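Geranylgeranyl pyrophosphate synthase (Corynebacterium glutamicum, PDB 3LK5) probably catalyses the magnesium-dependent joining of allylic and isopentenyl diphosphates in isoprenoid biosynthesis. Local coordinates at residues A[16-21]-A[361-366]; A[31-36]-A[57-62]; A[75-80]-A[227-232]; A[257-262]-A[328-333]; A[275-280]-A[319-324]. One frame throughout, in Å; residues are numbered along the deposited sequence.

Interaction 1: A[16-21]-A[361-366]; sequences LDLDKF and LRALAI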
# COMPACT_ATOMS: atom_id res chain seq x y z
N LEU A 16 -3.22 -30.99 7.48
CA LEU A 16 -2.42 -29.84 7.83
C LEU A 16 -1.01 -30.29 8.24
O LEU A 16 -0.83 -30.95 9.28
CB LEU A 16 -3.12 -29.07 8.95
CG LEU A 16 -2.53 -27.77 9.49
CD1 LEU A 16 -2.25 -26.80 8.37
CD2 LEU A 16 -3.52 -27.18 10.49
N ASP A 17 -0.02 -29.95 7.42
CA ASP A 17 1.36 -30.31 7.69
C ASP A 17 2.13 -29.04 8.01
O ASP A 17 2.53 -28.31 7.12
CB ASP A 17 1.97 -31.03 6.48
CG ASP A 17 3.27 -31.74 6.80
OD1 ASP A 17 4.16 -31.18 7.48
OD2 ASP A 17 3.42 -32.89 6.32
N LEU A 18 2.36 -28.78 9.30
CA LEU A 18 2.93 -27.51 9.74
C LEU A 18 4.32 -27.31 9.20
O LEU A 18 4.67 -26.21 8.78
CB LEU A 18 2.98 -27.41 11.27
CG LEU A 18 1.71 -27.68 12.06
CD1 LEU A 18 1.98 -27.40 13.53
CD2 LEU A 18 0.53 -26.85 11.55
N ASP A 19 5.13 -28.37 9.23
CA ASP A 19 6.54 -28.24 8.86
C ASP A 19 6.80 -28.06 7.37
O ASP A 19 7.72 -27.34 7.02
CB ASP A 19 7.40 -29.37 9.47
CG ASP A 19 7.48 -29.29 11.00
OD1 ASP A 19 7.29 -28.19 11.58
OD2 ASP A 19 7.73 -30.34 11.64
N LYS A 20 6.00 -28.68 6.50
CA LYS A 20 6.25 -28.58 5.05
C LYS A 20 5.47 -27.44 4.37
O LYS A 20 5.78 -27.08 3.23
CB LYS A 20 5.88 -29.87 4.30
CG LYS A 20 6.66 -31.12 4.74
CD LYS A 20 6.42 -32.28 3.76
CE LYS A 20 6.75 -33.63 4.40
NZ LYS A 20 8.20 -33.99 4.38
N PHE A 21 4.43 -26.92 5.01
CA PHE A 21 3.61 -25.90 4.34
C PHE A 21 4.42 -24.68 3.84
O PHE A 21 4.16 -24.21 2.75
CB PHE A 21 2.38 -25.48 5.15
CG PHE A 21 1.37 -24.73 4.36
CD1 PHE A 21 0.61 -25.38 3.41
CD2 PHE A 21 1.19 -23.36 4.55
CE1 PHE A 21 -0.31 -24.71 2.65
CE2 PHE A 21 0.25 -22.67 3.81
CZ PHE A 21 -0.50 -23.35 2.85
N LEU A 361 -4.00 -27.30 14.96
CA LEU A 361 -4.26 -25.95 15.54
C LEU A 361 -3.81 -25.89 17.01
O LEU A 361 -3.26 -24.90 17.46
CB LEU A 361 -5.76 -25.56 15.43
CG LEU A 361 -6.11 -25.16 13.98
CD1 LEU A 361 -7.60 -25.16 13.78
CD2 LEU A 361 -5.52 -23.75 13.60
N ARG A 362 -3.99 -26.98 17.74
CA ARG A 362 -3.46 -27.03 19.12
C ARG A 362 -1.95 -26.94 19.14
O ARG A 362 -1.36 -26.16 19.91
CB ARG A 362 -3.94 -28.30 19.84
CG ARG A 362 -5.46 -28.36 20.05
CD ARG A 362 -5.88 -29.68 20.76
NE ARG A 362 -5.13 -29.85 22.01
CZ ARG A 362 -5.50 -29.34 23.19
NH1 ARG A 362 -6.63 -28.64 23.29
NH2 ARG A 362 -4.75 -29.54 24.28
N ALA A 363 -1.30 -27.73 18.29
CA ALA A 363 0.16 -27.72 18.20
C ALA A 363 0.72 -26.36 17.78
O ALA A 363 1.73 -25.91 18.34
CB ALA A 363 0.66 -28.83 17.25
N LEU A 364 0.07 -25.72 16.80
CA LEU A 364 0.50 -24.40 16.37
C LEU A 364 0.43 -23.36 17.49
O LEU A 364 1.31 -22.52 17.61
CB LEU A 364 -0.34 -23.90 15.20
CG LEU A 364 0.20 -23.99 13.80
CD1 LEU A 364 -0.86 -23.42 12.89
CD2 LEU A 364 1.50 -23.19 13.64
N ALA A 365 -0.63 -23.45 18.29
CA ALA A 365 -0.83 -22.53 19.40
C ALA A 365 0.26 -22.74 20.44
O ALA A 365 0.85 -21.78 20.93
CB ALA A 365 -2.24 -22.78 20.05
N ILE A 366 0.52 -24.00 20.75
CA ILE A 366 1.53 -24.33 21.75
C ILE A 366 2.93 -23.91 21.33
O ILE A 366 3.65 -23.30 22.12
CB ILE A 366 1.38 -25.82 22.20
CG1 ILE A 366 0.05 -25.95 22.97
CG2 ILE A 366 2.58 -26.25 23.02
CD1 ILE A 366 -0.57 -27.38 22.99

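Interaction 2: A[31-36]-A[57-62]; sequences QFLDAQ and FVLNGG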
# COMPACT_ATOMS: atom_id res chain seq x y z
N GLN A 31 6.21 -18.48 -8.23
CA GLN A 31 5.46 -18.42 -9.47
C GLN A 31 4.91 -17.02 -9.75
O GLN A 31 4.94 -16.52 -10.90
CB GLN A 31 4.32 -19.44 -9.46
CG GLN A 31 4.90 -20.84 -9.29
CD GLN A 31 4.02 -21.93 -9.85
OE1 GLN A 31 4.30 -23.12 -9.63
NE2 GLN A 31 2.95 -21.56 -10.56
N PHE A 32 4.44 -16.37 -8.69
CA PHE A 32 3.85 -15.04 -8.86
C PHE A 32 4.92 -14.03 -9.27
O PHE A 32 4.72 -13.23 -10.21
CB PHE A 32 3.16 -14.61 -7.54
CG PHE A 32 2.55 -13.21 -7.62
CD1 PHE A 32 3.31 -12.09 -7.32
CD2 PHE A 32 1.23 -13.05 -8.02
CE1 PHE A 32 2.75 -10.77 -7.43
CE2 PHE A 32 0.63 -11.75 -8.13
CZ PHE A 32 1.40 -10.61 -7.82
N LEU A 33 6.05 -14.04 -8.55
CA LEU A 33 7.17 -13.14 -8.82
C LEU A 33 7.75 -13.34 -10.22
O LEU A 33 8.03 -12.35 -10.94
CB LEU A 33 8.24 -13.24 -7.74
CG LEU A 33 7.73 -12.63 -6.41
CD1 LEU A 33 8.61 -13.12 -5.21
CD2 LEU A 33 7.77 -11.10 -6.48
N ASP A 34 7.92 -14.59 -10.62
CA ASP A 34 8.34 -14.89 -11.99
C ASP A 34 7.43 -14.23 -13.02
O ASP A 34 7.90 -13.69 -14.02
CB ASP A 34 8.33 -16.39 -12.28
CG ASP A 34 9.46 -17.15 -11.58
OD1 ASP A 34 10.41 -16.54 -11.04
OD2 ASP A 34 9.38 -18.40 -11.61
N ALA A 35 6.12 -14.28 -12.77
CA ALA A 35 5.17 -13.79 -13.73
C ALA A 35 5.19 -12.26 -13.91
O ALA A 35 4.68 -11.77 -14.94
CB ALA A 35 3.76 -14.25 -13.38
N GLN A 36 5.74 -11.53 -12.95
CA GLN A 36 5.82 -10.06 -13.02
C GLN A 36 7.06 -9.57 -13.77
O GLN A 36 7.17 -8.39 -14.06
CB GLN A 36 5.87 -9.43 -11.61
CG GLN A 36 4.86 -9.99 -10.53
CD GLN A 36 3.41 -10.08 -11.01
OE1 GLN A 36 2.83 -9.07 -11.43
NE2 GLN A 36 2.82 -11.31 -10.99
N PHE A 57 13.81 -10.72 -0.52
CA PHE A 57 13.28 -10.53 0.82
C PHE A 57 12.07 -11.44 1.09
O PHE A 57 11.96 -12.05 2.16
CB PHE A 57 12.93 -9.05 1.02
CG PHE A 57 12.46 -8.70 2.40
CD1 PHE A 57 13.37 -8.61 3.47
CD2 PHE A 57 11.12 -8.43 2.64
CE1 PHE A 57 12.93 -8.28 4.76
CE2 PHE A 57 10.66 -8.11 3.92
CZ PHE A 57 11.57 -8.02 4.99
N VAL A 58 11.19 -11.55 0.10
CA VAL A 58 9.94 -12.31 0.23
C VAL A 58 10.25 -13.81 0.22
O VAL A 58 9.67 -14.61 0.99
CB VAL A 58 8.99 -11.94 -0.98
CG1 VAL A 58 7.80 -12.90 -1.09
CG2 VAL A 58 8.49 -10.50 -0.83
N LEU A 59 11.13 -14.22 -0.69
CA LEU A 59 11.40 -15.65 -0.83
C LEU A 59 12.32 -16.24 0.24
O LEU A 59 12.18 -17.42 0.59
CB LEU A 59 11.94 -16.00 -2.22
CG LEU A 59 11.05 -15.71 -3.43
CD1 LEU A 59 11.79 -16.13 -4.72
CD2 LEU A 59 9.66 -16.40 -3.33
N ASN A 60 13.24 -15.43 0.78
CA ASN A 60 14.40 -16.02 1.50
C ASN A 60 14.34 -16.05 2.99
O ASN A 60 15.36 -16.35 3.66
CB ASN A 60 15.73 -15.38 1.07
CG ASN A 60 16.04 -15.61 -0.39
OD1 ASN A 60 15.60 -16.60 -0.98
ND2 ASN A 60 16.80 -14.71 -0.97
N GLY A 61 13.17 -15.78 3.53
CA GLY A 61 12.96 -15.99 4.95
C GLY A 61 11.51 -15.75 5.26
O GLY A 61 10.76 -15.29 4.40
N GLY A 62 11.13 -16.01 6.50
CA GLY A 62 9.75 -15.92 6.94
C GLY A 62 9.29 -17.28 7.46
O GLY A 62 9.58 -18.30 6.83

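Interaction 3: A[75-80]-A[227-232]; sequences LAAQGH and LGASIA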
# COMPACT_ATOMS: atom_id res chain seq x y z
N LEU A 75 -9.06 -25.67 5.89
CA LEU A 75 -9.20 -27.09 6.19
C LEU A 75 -10.23 -27.32 7.32
O LEU A 75 -11.01 -28.27 7.26
CB LEU A 75 -7.86 -27.72 6.58
CG LEU A 75 -6.79 -27.77 5.48
CD1 LEU A 75 -5.53 -28.36 6.07
CD2 LEU A 75 -7.28 -28.57 4.25
N ALA A 76 -10.22 -26.47 8.33
CA ALA A 76 -11.19 -26.56 9.43
C ALA A 76 -12.65 -26.48 8.94
O ALA A 76 -13.52 -27.20 9.45
CB ALA A 76 -10.90 -25.51 10.52
N ALA A 77 -12.90 -25.63 7.94
CA ALA A 77 -14.24 -25.40 7.39
C ALA A 77 -14.60 -26.37 6.29
O ALA A 77 -15.76 -26.58 5.99
CB ALA A 77 -14.34 -23.99 6.83
N GLN A 78 -13.59 -26.90 5.63
CA GLN A 78 -13.84 -27.64 4.41
C GLN A 78 -14.25 -29.02 4.85
O GLN A 78 -14.90 -29.75 4.11
CB GLN A 78 -12.60 -27.65 3.52
CG GLN A 78 -12.93 -27.87 2.06
CD GLN A 78 -12.00 -28.87 1.40
OE1 GLN A 78 -12.02 -29.02 0.18
NE2 GLN A 78 -11.19 -29.56 2.19
N GLY A 79 -13.88 -29.37 6.09
CA GLY A 79 -14.25 -30.65 6.71
C GLY A 79 -13.78 -31.87 5.91
O GLY A 79 -12.79 -31.81 5.16
N HIS A 80 -14.52 -32.98 6.07
CA HIS A 80 -14.22 -34.23 5.35
C HIS A 80 -14.68 -34.21 3.89
O HIS A 80 -14.61 -35.24 3.20
CB HIS A 80 -14.81 -35.45 6.09
CG HIS A 80 -14.32 -35.60 7.50
ND1 HIS A 80 -15.16 -35.95 8.54
CD2 HIS A 80 -13.09 -35.42 8.05
CE1 HIS A 80 -14.46 -35.99 9.67
NE2 HIS A 80 -13.21 -35.68 9.39
N LEU A 227 -10.17 -15.71 6.93
CA LEU A 227 -10.05 -15.70 5.46
C LEU A 227 -10.16 -17.12 4.86
O LEU A 227 -10.94 -17.37 3.92
CB LEU A 227 -8.71 -15.03 5.09
CG LEU A 227 -8.33 -15.04 3.61
CD1 LEU A 227 -9.43 -14.21 2.85
CD2 LEU A 227 -6.89 -14.47 3.39
N GLY A 228 -9.35 -18.03 5.40
CA GLY A 228 -9.37 -19.43 4.92
C GLY A 228 -10.73 -20.06 5.10
O GLY A 228 -11.25 -20.72 4.18
N ALA A 229 -11.34 -19.86 6.27
CA ALA A 229 -12.69 -20.41 6.50
C ALA A 229 -13.75 -19.83 5.57
O ALA A 229 -14.63 -20.58 5.09
CB ALA A 229 -13.12 -20.28 8.01
N SER A 230 -13.68 -18.53 5.29
CA SER A 230 -14.62 -17.89 4.35
C SER A 230 -14.46 -18.45 2.94
O SER A 230 -15.45 -18.69 2.25
CB SER A 230 -14.40 -16.36 4.33
OG SER A 230 -14.84 -15.82 5.58
N ILE A 231 -13.22 -18.71 2.54
CA ILE A 231 -12.97 -19.29 1.18
C ILE A 231 -13.69 -20.64 1.06
O ILE A 231 -14.32 -20.94 0.02
CB ILE A 231 -11.48 -19.40 0.89
CG1 ILE A 231 -10.88 -18.00 0.75
CG2 ILE A 231 -11.19 -20.24 -0.43
CD1 ILE A 231 -9.34 -17.96 0.78
N ALA A 232 -13.66 -21.41 2.16
CA ALA A 232 -14.28 -22.75 2.22
C ALA A 232 -15.78 -22.71 2.48
O ALA A 232 -16.43 -23.75 2.41
CB ALA A 232 -13.58 -23.61 3.29

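Interaction 4: A[257-262]-A[328-333]; sequences DDLLGV and GAEEEV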
# COMPACT_ATOMS: atom_id res chain seq x y z
N ASP A 257 6.40 -13.11 22.38
CA ASP A 257 7.38 -12.39 21.58
C ASP A 257 8.02 -11.20 22.36
O ASP A 257 9.23 -10.95 22.24
CB ASP A 257 6.74 -11.90 20.25
CG ASP A 257 6.81 -12.96 19.14
OD1 ASP A 257 7.23 -14.12 19.38
OD2 ASP A 257 6.43 -12.63 17.98
N ASP A 258 7.20 -10.51 23.17
CA ASP A 258 7.71 -9.45 24.04
C ASP A 258 8.70 -10.03 25.07
O ASP A 258 9.75 -9.45 25.28
CB ASP A 258 6.60 -8.76 24.80
CG ASP A 258 5.59 -8.06 23.90
OD1 ASP A 258 5.88 -7.74 22.71
OD2 ASP A 258 4.49 -7.82 24.40
N LEU A 259 8.39 -11.18 25.68
CA LEU A 259 9.32 -11.76 26.66
C LEU A 259 10.61 -12.17 25.98
O LEU A 259 11.71 -11.88 26.49
CB LEU A 259 8.68 -12.93 27.42
CG LEU A 259 7.47 -12.61 28.29
CD1 LEU A 259 6.95 -13.85 29.01
CD2 LEU A 259 7.80 -11.50 29.36
N LEU A 260 10.51 -12.79 24.79
CA LEU A 260 11.71 -13.16 24.03
C LEU A 260 12.55 -11.94 23.63
O LEU A 260 13.77 -12.03 23.61
CB LEU A 260 11.39 -13.99 22.77
CG LEU A 260 10.91 -15.43 23.01
CD1 LEU A 260 10.34 -15.99 21.68
CD2 LEU A 260 11.99 -16.37 23.63
N GLY A 261 11.90 -10.82 23.33
CA GLY A 261 12.62 -9.60 22.89
C GLY A 261 13.43 -8.96 24.02
O GLY A 261 14.29 -8.11 23.79
N VAL A 262 13.18 -9.40 25.25
CA VAL A 262 13.95 -8.93 26.40
C VAL A 262 14.83 -10.07 26.95
O VAL A 262 16.05 -9.90 27.18
CB VAL A 262 12.98 -8.35 27.46
CG1 VAL A 262 13.70 -8.07 28.78
CG2 VAL A 262 12.36 -7.07 26.91
N GLY A 328 8.70 -8.29 39.14
CA GLY A 328 7.66 -9.33 39.08
C GLY A 328 6.78 -9.30 37.82
O GLY A 328 5.90 -10.17 37.66
N ALA A 329 7.00 -8.33 36.93
CA ALA A 329 6.15 -8.19 35.76
C ALA A 329 6.27 -9.40 34.82
O ALA A 329 5.29 -9.77 34.20
CB ALA A 329 6.46 -6.89 34.99
N GLU A 330 7.46 -10.00 34.72
CA GLU A 330 7.64 -11.16 33.82
C GLU A 330 6.68 -12.31 34.19
O GLU A 330 5.98 -12.88 33.32
CB GLU A 330 9.11 -11.60 33.79
CG GLU A 330 9.36 -12.86 32.92
CD GLU A 330 10.79 -13.29 32.95
OE1 GLU A 330 11.53 -12.93 33.93
OE2 GLU A 330 11.20 -14.01 32.02
N GLU A 331 6.60 -12.66 35.47
CA GLU A 331 5.62 -13.65 35.90
C GLU A 331 4.18 -13.26 35.64
O GLU A 331 3.37 -14.12 35.33
CB GLU A 331 5.84 -14.11 37.38
CG GLU A 331 6.77 -13.27 38.23
CD GLU A 331 8.24 -13.40 37.88
OE1 GLU A 331 8.76 -14.55 37.82
OE2 GLU A 331 8.89 -12.35 37.67
N GLU A 332 3.82 -11.99 35.79
CA GLU A 332 2.47 -11.57 35.46
C GLU A 332 2.17 -11.77 33.95
O GLU A 332 1.09 -12.22 33.57
CB GLU A 332 2.27 -10.09 35.86
CG GLU A 332 0.83 -9.61 35.73
CD GLU A 332 0.58 -8.21 36.37
OE1 GLU A 332 1.51 -7.59 36.96
OE2 GLU A 332 -0.59 -7.75 36.28
N VAL A 333 3.13 -11.46 33.11
CA VAL A 333 2.94 -11.73 31.67
C VAL A 333 2.83 -13.24 31.37
O VAL A 333 1.95 -13.66 30.59
CB VAL A 333 4.05 -11.03 30.83
CG1 VAL A 333 3.96 -11.46 29.30
CG2 VAL A 333 3.90 -9.45 31.01

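Interaction 5: A[275-280]-A[319-324]; sequences DDIREG and VITEHI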
# COMPACT_ATOMS: atom_id res chain seq x y z
N ASP A 275 16.99 -6.41 22.32
CA ASP A 275 16.68 -5.49 21.23
C ASP A 275 15.46 -4.63 21.51
O ASP A 275 15.44 -3.45 21.16
CB ASP A 275 16.43 -6.30 19.97
CG ASP A 275 16.56 -5.47 18.73
OD1 ASP A 275 17.66 -4.92 18.52
OD2 ASP A 275 15.57 -5.39 17.97
N ASP A 276 14.44 -5.22 22.13
CA ASP A 276 13.20 -4.48 22.44
C ASP A 276 13.43 -3.35 23.44
O ASP A 276 12.67 -2.38 23.45
CB ASP A 276 12.10 -5.41 22.99
CG ASP A 276 11.38 -6.18 21.89
OD1 ASP A 276 11.67 -5.98 20.69
OD2 ASP A 276 10.49 -6.98 22.21
N ILE A 277 14.45 -3.49 24.29
CA ILE A 277 14.83 -2.41 25.22
C ILE A 277 15.48 -1.26 24.43
O ILE A 277 15.05 -0.11 24.52
CB ILE A 277 15.78 -2.88 26.34
CG1 ILE A 277 15.16 -3.99 27.21
CG2 ILE A 277 16.19 -1.71 27.24
CD1 ILE A 277 13.81 -3.67 27.80
N ARG A 278 16.50 -1.62 23.64
CA ARG A 278 17.22 -0.69 22.76
C ARG A 278 16.30 0.07 21.82
O ARG A 278 16.55 1.24 21.57
CB ARG A 278 18.32 -1.42 21.96
CG ARG A 278 19.24 -0.48 21.17
CD ARG A 278 19.84 -1.17 19.95
NE ARG A 278 18.81 -1.78 19.11
CZ ARG A 278 18.17 -1.16 18.12
NH1 ARG A 278 18.48 0.10 17.80
NH2 ARG A 278 17.23 -1.79 17.43
N GLU A 279 15.24 -0.58 21.34
CA GLU A 279 14.31 0.00 20.38
C GLU A 279 13.18 0.78 21.06
O GLU A 279 12.42 1.47 20.39
CB GLU A 279 13.72 -1.12 19.50
CG GLU A 279 13.20 -0.71 18.13
CD GLU A 279 13.92 -1.43 16.98
OE1 GLU A 279 14.16 -2.65 17.08
OE2 GLU A 279 14.24 -0.75 15.97
N GLY A 280 13.04 0.66 22.38
CA GLY A 280 11.94 1.33 23.09
C GLY A 280 10.52 0.86 22.82
O GLY A 280 9.58 1.67 22.84
N VAL A 319 21.19 -4.17 32.59
CA VAL A 319 20.85 -3.53 33.86
C VAL A 319 19.37 -3.12 33.88
O VAL A 319 18.68 -3.36 34.86
CB VAL A 319 21.83 -2.33 34.17
CG1 VAL A 319 21.24 -1.37 35.20
CG2 VAL A 319 23.19 -2.86 34.60
N ILE A 320 18.87 -2.56 32.78
CA ILE A 320 17.45 -2.22 32.67
C ILE A 320 16.61 -3.51 32.74
O ILE A 320 15.56 -3.57 33.39
CB ILE A 320 17.11 -1.54 31.32
CG1 ILE A 320 17.87 -0.20 31.11
CG2 ILE A 320 15.58 -1.38 31.13
CD1 ILE A 320 17.79 0.80 32.23
N THR A 321 17.10 -4.53 32.04
CA THR A 321 16.40 -5.81 31.98
C THR A 321 16.25 -6.44 33.37
O THR A 321 15.16 -6.92 33.73
CB THR A 321 17.11 -6.75 31.03
OG1 THR A 321 17.03 -6.21 29.70
CG2 THR A 321 16.43 -8.10 31.04
N GLU A 322 17.33 -6.41 34.15
CA GLU A 322 17.28 -6.94 35.53
C GLU A 322 16.34 -6.11 36.41
O GLU A 322 15.65 -6.67 37.27
CB GLU A 322 18.68 -7.11 36.16
CG GLU A 322 19.56 -8.23 35.54
CD GLU A 322 18.81 -9.59 35.36
OE1 GLU A 322 17.95 -9.93 36.19
OE2 GLU A 322 19.07 -10.31 34.37
N HIS A 323 16.29 -4.79 36.21
CA HIS A 323 15.33 -3.94 36.94
C HIS A 323 13.90 -4.39 36.59
O HIS A 323 13.07 -4.55 37.49
CB HIS A 323 15.49 -2.44 36.66
CG HIS A 323 16.68 -1.80 37.34
ND1 HIS A 323 16.91 -1.88 38.69
CD2 HIS A 323 17.65 -0.99 36.84
CE1 HIS A 323 18.01 -1.19 39.00
NE2 HIS A 323 18.45 -0.62 37.89
N ILE A 324 13.64 -4.63 35.31
CA ILE A 324 12.34 -5.14 34.88
C ILE A 324 12.00 -6.48 35.54
O ILE A 324 10.92 -6.64 36.11
CB ILE A 324 12.25 -5.23 33.32
CG1 ILE A 324 12.20 -3.82 32.73
CG2 ILE A 324 10.99 -6.04 32.86
CD1 ILE A 324 12.42 -3.78 31.18

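Interaction 1: A[16-21]-A[361-366]
L18 and L364 pack against each other where the N-terminal loop meets helix 355-369, close to the C-terminus of the chain. The fold is the all-helical bundle of the FPP/GGPP synthase family, and this contact joins the two ends of the polypeptide. The side chain of L18 can be followed outward. Its CB points at the helix. CG sits beside the backbone N and anti to the carbonyl carbon (chi1 -53°), which sends both methyls toward L364. CD1 lies 3.9 Å from L364 CG and also reaches A363 CB at 4.2 Å. CD2 is the closer methyl, with L364 CG at 3.7 Å. It also meets L364 CD1 at 3.9 Å. The two leucine side chains cross obliquely.

L16 makes a looser contact, with its CD2 at 4.5 Å from the backbone N of L361. Its side chain also packs on L68, W71 and A72 of helix 65-78, and its backbone N bonds to E356. The leucines are buried, while A363 is partly exposed. Just before helix 21-43, D17 forms an Asx motif with the backbone N of K20. D17 OD1 accepts from K20 N at 3.3 Å, and the donor comes from above the carboxylate plane, 51° out of it.

Interaction 2: A[31-36]-A[57-62]
L33 and L59 stand with their CA atoms 9.4 Å apart on helices 21-43 and 45-59, which run in opposite senses as a helical hairpin. The contact is small, buried and wholly apolar. L33 aims its CB at the second helix and does the touching with one methyl. Its CG lies beside the backbone N (chi1 -70°), which turns CD1 to L59. L33 CD1 meets L59 CD2 at 3.9 Å, and the two leucines reach toward each other tip to tip. L59 CG follows at 4.0 Å from the same L33 CD1. That L33 CD1 also comes within 4.2 Å of V58 CG1. F99 of helix 87-111 and W158 of helix 144-164 also pack on L33, so the hairpin is seated on the main bundle. D34 OD1 adds a salt bridge to R55, across the same two helices.

Next to L33, F32 and Q36 interact one turn apart. Q36 NE2 sits over one face of the F32 ring, 3.4 Å above its centre. The same Q36 NE2 donates to F32 O at 2.8 Å, with an N-H...O angle of 161°.

Interaction 3: A[75-80]-A[227-232]
A77 and A232 point their CB atoms at each other, and these methyls come to 3.6 Å. A232 CB also lies 4.0 Å from Q78 N, so it rests against backbone as well as side chain. A229 is turned differently, with its CB directed along the interface. Its methyl is 4.1 Å from A77 CB. The carbonyl of the same residue is nearer, with A229 O at 3.8 Å from A77 CB.

Such short side chains let the backbones come close, and the CA atoms of A77 and A229 are 5.3 Å apart. This is close helix packing through alanines within the all-helical isoprenoid synthase fold. It joins the C-terminal turns of helices 65-78 and 205-231. L238 of helix 236-263 packs on A77, and F74 packs on A232.

Of the Q78 side chain, CB is the part that meets A232, CB to CB at 4.2 Å. From there the side chain leaves the contact. Chi1 of -156° sets its CG roughly opposite the backbone N, and a bend at chi2 carries the amide off to where Q78 OE1 accepts from the backbone N of S83. At the end of the other helix, R175 donates from NE to S230 O and from NH1 to I231 O.

Interaction 4: A[257-262]-A[328-333]
L259 and V333 form the tight part of this contact, between helix 236-263 and the first turn and a half of helix 329-347. Both helices belong to the all-helical isoprenoid synthase fold. The two side chains reach toward each other tip to tip, and one methyl of the valine does most of the work. V333 CG1 lies 3.8 Å from L259 CG. The two leucine methyls, L259 CD1 and CD2, are equally close to that V333 CG1. The valine methyl therefore sits against the fork of the leucine. L259 CD2 also comes within 4.1 Å of V333 CB. V333 has chi1 173°, which places CG1 opposite the backbone N and in front of L259. Both residues are buried. L285 of helix 284-296 also packs on L259, and L288 of that helix packs on V333.

The looser side is at E330, which is partly exposed. It offers the aliphatic base of its side chain to the leucine. Beyond CG the chain is extended and carries the carboxylate on past L259. F263 also touches this glutamate, and E330 OE1 has a long, weak ion pair with R325. The closest approach of E330 to the leucine is from E330 CG to L259 CD2, at 4.1 Å.

Interaction 5: A[275-280]-A[319-324]
I277 meets three residues of helix 314-326, namely I320, T321 and I324, and the core of the contact is apolar. It is helix packing within the all-helical isoprenoid synthase fold. The isoleucine divides its atoms among the three. Its CG2 branch faces I320, with I277 CG2 at 4.0 Å from I320 CG2. Its longer branch goes to the next turn, where I277 CD1 meets I324 CD1 tip to tip at 3.7 Å. Chi1 of -60° in I277 sets CG1 beside the backbone N and CG2 anti to it, which splits the two branches between I320 and I324. All four residues are buried.

One polar atom touches this apolar surface. T321 OG1 lies 3.8 Å from I277 CG1, a van der Waals contact. The hydroxyl is satisfied within its own helix by I317 O.

A charged network lies within 275-280. D275, R278 and E279 are joined there by salt bridges. R278 NH2 is 3.3 Å from D275 OD1, and R278 NE is 3.4 Å from that same D275 OD1; both hydrogen bonds are weak. D275 CG lies at the edge of the guanidinium, in its plane. R278 NH2 also pairs with E279 OE1 at 3.2 Å, although E279 is poorly ordered. A Schellman motif at G280 closes this short helix.

The contact ties the short helix 275-278 to helix 314-326, while L285 and A289 of helix 284-296 and I304 of helix 298-307 pack on I324.

Interactions 4 and 5 form one continuous patch, with centres 11 Å apart. V262 CG1 touches T321 CG2 at 3.5 Å, and V262 CG2 meets I277 CD1 at 3.8 Å. Helices 314-326 and 329-347, which follow each other in the chain, supply one side of each. Interactions 1 and 3 also touch, through L16 N and L75 CD1 at 3.8 Å, with centres 16 Å apart. Interaction 2 stands apart, about 9 Å from interaction 1 between nearest atoms. Interactions 3 and 5 lie on opposite sides of the chain centre, 42 Å apart between centres. All five lie away from the magnesium-binding residues D108, D112 and D194.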